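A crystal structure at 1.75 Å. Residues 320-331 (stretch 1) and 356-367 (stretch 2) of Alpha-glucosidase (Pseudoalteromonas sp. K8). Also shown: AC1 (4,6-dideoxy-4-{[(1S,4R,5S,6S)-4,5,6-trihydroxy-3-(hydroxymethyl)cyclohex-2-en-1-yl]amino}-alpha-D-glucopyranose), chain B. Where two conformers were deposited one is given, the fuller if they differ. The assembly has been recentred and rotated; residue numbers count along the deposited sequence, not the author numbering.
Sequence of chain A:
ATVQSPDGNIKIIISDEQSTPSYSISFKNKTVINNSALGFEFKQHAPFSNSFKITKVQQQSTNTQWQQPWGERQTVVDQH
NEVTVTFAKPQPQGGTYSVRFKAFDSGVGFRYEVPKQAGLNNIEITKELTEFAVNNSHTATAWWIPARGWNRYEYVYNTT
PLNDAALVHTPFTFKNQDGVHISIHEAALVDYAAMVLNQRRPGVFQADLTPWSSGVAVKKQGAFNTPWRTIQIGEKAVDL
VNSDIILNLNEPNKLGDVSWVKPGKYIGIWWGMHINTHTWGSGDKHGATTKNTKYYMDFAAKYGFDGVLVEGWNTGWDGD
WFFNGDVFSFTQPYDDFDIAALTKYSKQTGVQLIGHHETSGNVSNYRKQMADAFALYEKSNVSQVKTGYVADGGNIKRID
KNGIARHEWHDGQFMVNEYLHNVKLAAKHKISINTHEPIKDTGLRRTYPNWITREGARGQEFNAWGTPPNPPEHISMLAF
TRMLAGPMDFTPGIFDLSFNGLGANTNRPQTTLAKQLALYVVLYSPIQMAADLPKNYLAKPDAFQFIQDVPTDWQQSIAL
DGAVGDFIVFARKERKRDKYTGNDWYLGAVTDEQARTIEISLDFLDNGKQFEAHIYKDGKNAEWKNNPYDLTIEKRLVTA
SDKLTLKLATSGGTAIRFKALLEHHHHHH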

# COMPACT_ATOMS: atom_id res chain seq x y z
N ASP A 320 28.25 6.27 7.43
CA ASP A 320 27.25 5.21 7.46
C ASP A 320 25.90 5.89 7.68
O ASP A 320 25.53 6.19 8.82
CB ASP A 320 27.56 4.19 8.55
CG ASP A 320 26.77 2.90 8.39
OD1 ASP A 320 25.73 2.92 7.69
OD2 ASP A 320 27.18 1.87 8.98
N TRP A 321 25.16 6.15 6.59
CA TRP A 321 23.99 7.01 6.70
C TRP A 321 22.90 6.41 7.58
O TRP A 321 22.08 7.16 8.11
CB TRP A 321 23.43 7.34 5.30
CG TRP A 321 22.94 6.15 4.53
CD1 TRP A 321 23.63 5.42 3.61
CD2 TRP A 321 21.64 5.54 4.62
NE1 TRP A 321 22.85 4.41 3.11
CE2 TRP A 321 21.62 4.46 3.72
CE3 TRP A 321 20.49 5.81 5.37
CZ2 TRP A 321 20.50 3.64 3.55
CZ3 TRP A 321 19.37 5.00 5.20
CH2 TRP A 321 19.39 3.93 4.30
N PHE A 322 22.88 5.08 7.76
CA PHE A 322 21.91 4.45 8.66
C PHE A 322 21.99 5.04 10.06
O PHE A 322 21.00 5.03 10.79
CB PHE A 322 22.14 2.93 8.69
CG PHE A 322 21.18 2.15 9.60
CD1 PHE A 322 21.48 1.94 10.95
CD2 PHE A 322 20.00 1.61 9.10
CE1 PHE A 322 20.61 1.23 11.77
CE2 PHE A 322 19.13 0.89 9.93
CZ PHE A 322 19.43 0.71 11.26
N PHE A 323 23.16 5.57 10.44
CA PHE A 323 23.37 6.11 11.78
C PHE A 323 23.37 7.63 11.83
O PHE A 323 23.68 8.20 12.87
CB PHE A 323 24.70 5.59 12.36
CG PHE A 323 24.73 4.10 12.49
CD1 PHE A 323 24.04 3.47 13.51
CD2 PHE A 323 25.42 3.32 11.58
CE1 PHE A 323 24.04 2.09 13.62
CE2 PHE A 323 25.43 1.95 11.69
CZ PHE A 323 24.74 1.33 12.71
N ASN A 324 23.01 8.31 10.74
CA ASN A 324 23.17 9.75 10.65
C ASN A 324 21.86 10.51 10.84
O ASN A 324 21.79 11.69 10.47
CB ASN A 324 23.81 10.12 9.31
CG ASN A 324 25.24 9.65 9.20
OD1 ASN A 324 25.83 9.20 10.18
ND2 ASN A 324 25.81 9.76 8.00
N GLY A 325 20.84 9.89 11.43
CA GLY A 325 19.56 10.56 11.58
C GLY A 325 19.64 11.89 12.30
O GLY A 325 18.85 12.80 12.01
N ASP A 326 20.59 12.05 13.22
CA ASP A 326 20.72 13.30 13.96
C ASP A 326 21.27 14.44 13.12
O ASP A 326 21.05 15.60 13.47
CB ASP A 326 21.65 13.14 15.18
CG ASP A 326 21.11 12.19 16.23
OD1 ASP A 326 19.98 11.66 16.09
OD2 ASP A 326 21.84 11.98 17.22
N VAL A 327 22.00 14.15 12.04
CA VAL A 327 22.79 15.18 11.37
C VAL A 327 22.31 15.52 9.97
O VAL A 327 22.87 16.44 9.36
CB VAL A 327 24.29 14.79 11.31
CG1 VAL A 327 24.84 14.68 12.72
CG2 VAL A 327 24.48 13.50 10.54
N PHE A 328 21.31 14.82 9.43
CA PHE A 328 20.76 15.18 8.13
C PHE A 328 20.29 16.63 8.14
O PHE A 328 19.59 17.07 9.06
CB PHE A 328 19.58 14.28 7.77
CG PHE A 328 19.98 12.95 7.21
CD1 PHE A 328 20.84 12.86 6.13
CD2 PHE A 328 19.47 11.78 7.76
CE1 PHE A 328 21.20 11.63 5.60
CE2 PHE A 328 19.82 10.54 7.24
CZ PHE A 328 20.69 10.46 6.16
N SER A 329 20.69 17.38 7.11
CA SER A 329 20.07 18.67 6.81
C SER A 329 19.05 18.46 5.70
O SER A 329 19.30 17.74 4.74
CB SER A 329 21.12 19.70 6.36
OG SER A 329 20.49 20.88 5.88
N PHE A 330 17.89 19.10 5.84
CA PHE A 330 16.87 19.02 4.81
C PHE A 330 16.75 20.31 4.03
O PHE A 330 15.80 20.48 3.26
CB PHE A 330 15.54 18.59 5.43
CG PHE A 330 15.63 17.25 6.11
CD1 PHE A 330 15.60 16.08 5.37
CD2 PHE A 330 15.80 17.16 7.49
CE1 PHE A 330 15.72 14.84 5.97
CE2 PHE A 330 15.91 15.92 8.11
CZ PHE A 330 15.87 14.76 7.35
N THR A 331 17.72 21.21 4.17
CA THR A 331 17.78 22.42 3.36
C THR A 331 19.12 22.63 2.68
O THR A 331 19.17 23.40 1.71
CB THR A 331 17.49 23.67 4.21
OG1 THR A 331 18.35 23.66 5.36
CG2 THR A 331 16.05 23.70 4.67
C1 AC1 B . 17.45 -0.97 5.18
O2 AC1 B . 15.36 -1.91 5.88
C2 AC1 B . 15.94 -0.76 5.25
C4A AC1 B . 15.93 4.37 -0.34
C3 AC1 B . 15.35 -0.51 3.89
O3 AC1 B . 13.92 -0.38 3.98
C4 AC1 B . 15.98 0.71 3.28
N4A AC1 B . 15.25 1.21 2.06
C5 AC1 B . 17.37 0.19 2.95
O5 AC1 B . 18.09 -0.00 4.23
C6 AC1 B . 18.19 1.08 2.07
C1B AC1 B . 14.96 2.69 2.06
C2B AC1 B . 14.08 3.09 0.70
O2B AC1 B . 12.98 2.18 0.61
C3B AC1 B . 14.89 3.11 -0.45
O3B AC1 B . 14.14 3.27 -1.68
O4 AC1 B . 16.85 4.34 -1.42
C5B AC1 B . 16.66 4.40 0.90
C7B AC1 B . 16.11 3.52 2.16
C6B AC1 B . 17.50 5.65 1.19
O6B AC1 B . 16.63 6.69 1.51
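Stretch 2 356-367: HHETSGNVSNYR

Stretch 2 enters as the end of a strand (356-358), passes through a type I' turn from Thr359 to Asn362, and leaves as a helix beginning at Val363. Nearest CA pairs fix the register: Phe330 CA to His357 CA is 6.7 Å, Gly325 CA to Ser360 CA is 4.6 Å, and Asp326 CA to Asn365 CA is 6.1 Å. The order is not monotonic, because the strand meets the late part of stretch 1, the turn its middle, and the helix returns to Asp326; no single crossing angle describes the fit.

His356 makes no contact with stretch 1; its CE1 lies 3.1 Å from O6B of AC1. His357 presents its ring face to the edge of Phe330, with centroids 5.4 Å apart and planes at 74°. A water joins the same pair, 2.9 Å from Phe330 O and 2.8 Å from His357 NE2. Glu358 O lies over one face of Phe328, 3.3 Å from CD2, and at the edge of Phe330, 3.2 Å from CE1. Its OE1 accepts from O6B of AC1 at 2.9 Å.

At the turn, Thr359 O approaches Gly325 CA to 3.2 Å; a CB on Gly325 would fall 2.9 Å from that oxygen, a clash. Ser360, with phi/psi of 46/38, points its side chain toward stretch 1, and its OG donates to Trp321 O at 2.8 Å. Gly361 makes no contact, but its backbone angles (88/-12) themselves call for glycine.

Asn362 works in two directions: ND2 donates to Asp326 OD1 (2.7 Å, 137°), while OD1 caps the helix by accepting from Asn365 N (2.9 Å). Asn365 in turn donates from ND2 to Phe328 O at 3.0 Å, and the 171° angle makes this bond nearly linear. Tyr366 closes the contact, its ring edge directed at the face of Phe330, centroids 4.8 Å apart.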

# COMPACT_ATOMS: atom_id res chain seq x y z
N HIS A 356 13.60 14.40 -1.79
CA HIS A 356 13.90 13.22 -0.99
C HIS A 356 14.29 13.65 0.41
O HIS A 356 15.24 14.43 0.57
CB HIS A 356 15.01 12.38 -1.61
CG HIS A 356 15.24 11.08 -0.89
ND1 HIS A 356 16.47 10.71 -0.40
CD2 HIS A 356 14.38 10.09 -0.56
CE1 HIS A 356 16.37 9.53 0.19
NE2 HIS A 356 15.11 9.13 0.11
N HIS A 357 13.58 13.12 1.41
CA HIS A 357 13.80 13.42 2.82
C HIS A 357 13.95 12.08 3.55
O HIS A 357 12.95 11.54 4.02
CB HIS A 357 12.64 14.22 3.42
CG HIS A 357 12.55 15.63 2.92
ND1 HIS A 357 11.42 16.39 3.09
CD2 HIS A 357 13.44 16.41 2.27
CE1 HIS A 357 11.62 17.59 2.57
NE2 HIS A 357 12.84 17.63 2.06
N GLU A 358 15.17 11.56 3.64
CA GLU A 358 15.44 10.40 4.49
C GLU A 358 15.77 10.87 5.90
O GLU A 358 16.63 11.74 6.08
CB GLU A 358 16.59 9.56 3.93
CG GLU A 358 17.02 8.41 4.86
CD GLU A 358 15.89 7.40 5.11
OE1 GLU A 358 15.38 6.81 4.13
OE2 GLU A 358 15.50 7.20 6.28
N THR A 359 15.11 10.30 6.90
CA THR A 359 15.32 10.69 8.28
C THR A 359 16.24 9.74 9.05
O THR A 359 16.70 10.11 10.13
CB THR A 359 13.99 10.76 9.03
OG1 THR A 359 13.45 9.44 9.15
CG2 THR A 359 13.00 11.66 8.29
N SER A 360 16.48 8.54 8.52
CA SER A 360 17.13 7.46 9.28
C SER A 360 16.51 7.33 10.67
O SER A 360 17.20 7.08 11.66
CB SER A 360 18.64 7.66 9.37
OG SER A 360 19.24 7.38 8.12
N GLY A 361 15.20 7.52 10.75
CA GLY A 361 14.46 7.27 11.96
C GLY A 361 14.37 8.43 12.94
O GLY A 361 13.58 8.34 13.88
N ASN A 362 15.14 9.50 12.75
CA ASN A 362 15.08 10.61 13.71
C ASN A 362 14.03 11.60 13.23
O ASN A 362 14.31 12.48 12.41
CB ASN A 362 16.44 11.28 13.88
CG ASN A 362 16.41 12.37 14.94
OD1 ASN A 362 15.36 12.98 15.21
ND2 ASN A 362 17.57 12.65 15.54
N VAL A 363 12.82 11.47 13.77
CA VAL A 363 11.72 12.29 13.27
C VAL A 363 11.72 13.69 13.88
O VAL A 363 11.10 14.60 13.32
CB VAL A 363 10.37 11.59 13.48
CG1 VAL A 363 10.34 10.29 12.67
CG2 VAL A 363 10.13 11.30 14.97
N SER A 364 12.41 13.89 15.01
CA SER A 364 12.45 15.23 15.59
C SER A 364 13.39 16.13 14.81
O SER A 364 13.09 17.32 14.62
CB SER A 364 12.87 15.15 17.05
OG SER A 364 11.89 14.47 17.81
N ASN A 365 14.53 15.59 14.36
CA ASN A 365 15.42 16.36 13.50
C ASN A 365 14.74 16.74 12.19
O ASN A 365 14.98 17.83 11.65
CB ASN A 365 16.70 15.56 13.22
CG ASN A 365 17.65 16.29 12.29
OD1 ASN A 365 18.09 17.39 12.59
ND2 ASN A 365 17.97 15.66 11.16
N TYR A 366 13.89 15.86 11.66
CA TYR A 366 13.13 16.20 10.46
C TYR A 366 12.06 17.23 10.78
O TYR A 366 11.92 18.23 10.06
CB TYR A 366 12.50 14.93 9.89
CG TYR A 366 11.76 15.09 8.57
CD1 TYR A 366 12.14 16.05 7.63
CD2 TYR A 366 10.68 14.27 8.27
CE1 TYR A 366 11.45 16.18 6.42
CE2 TYR A 366 10.00 14.38 7.06
CZ TYR A 366 10.39 15.33 6.15
OH TYR A 366 9.69 15.43 4.97
N ARG A 367 11.31 17.01 11.85
CA ARG A 367 10.21 17.91 12.20
C ARG A 367 10.69 19.34 12.37
O ARG A 367 10.03 20.29 11.92
CB ARG A 367 9.52 17.40 13.47
CG ARG A 367 8.62 18.41 14.15
CD ARG A 367 7.28 18.52 13.46
NE ARG A 367 6.40 17.41 13.82
CZ ARG A 367 5.17 17.53 14.29
NH1 ARG A 367 4.63 18.73 14.46
NH2 ARG A 367 4.46 16.45 14.58
O HOH W 1 20.25 7.25 12.64
O HOH W 2 13.97 20.03 1.12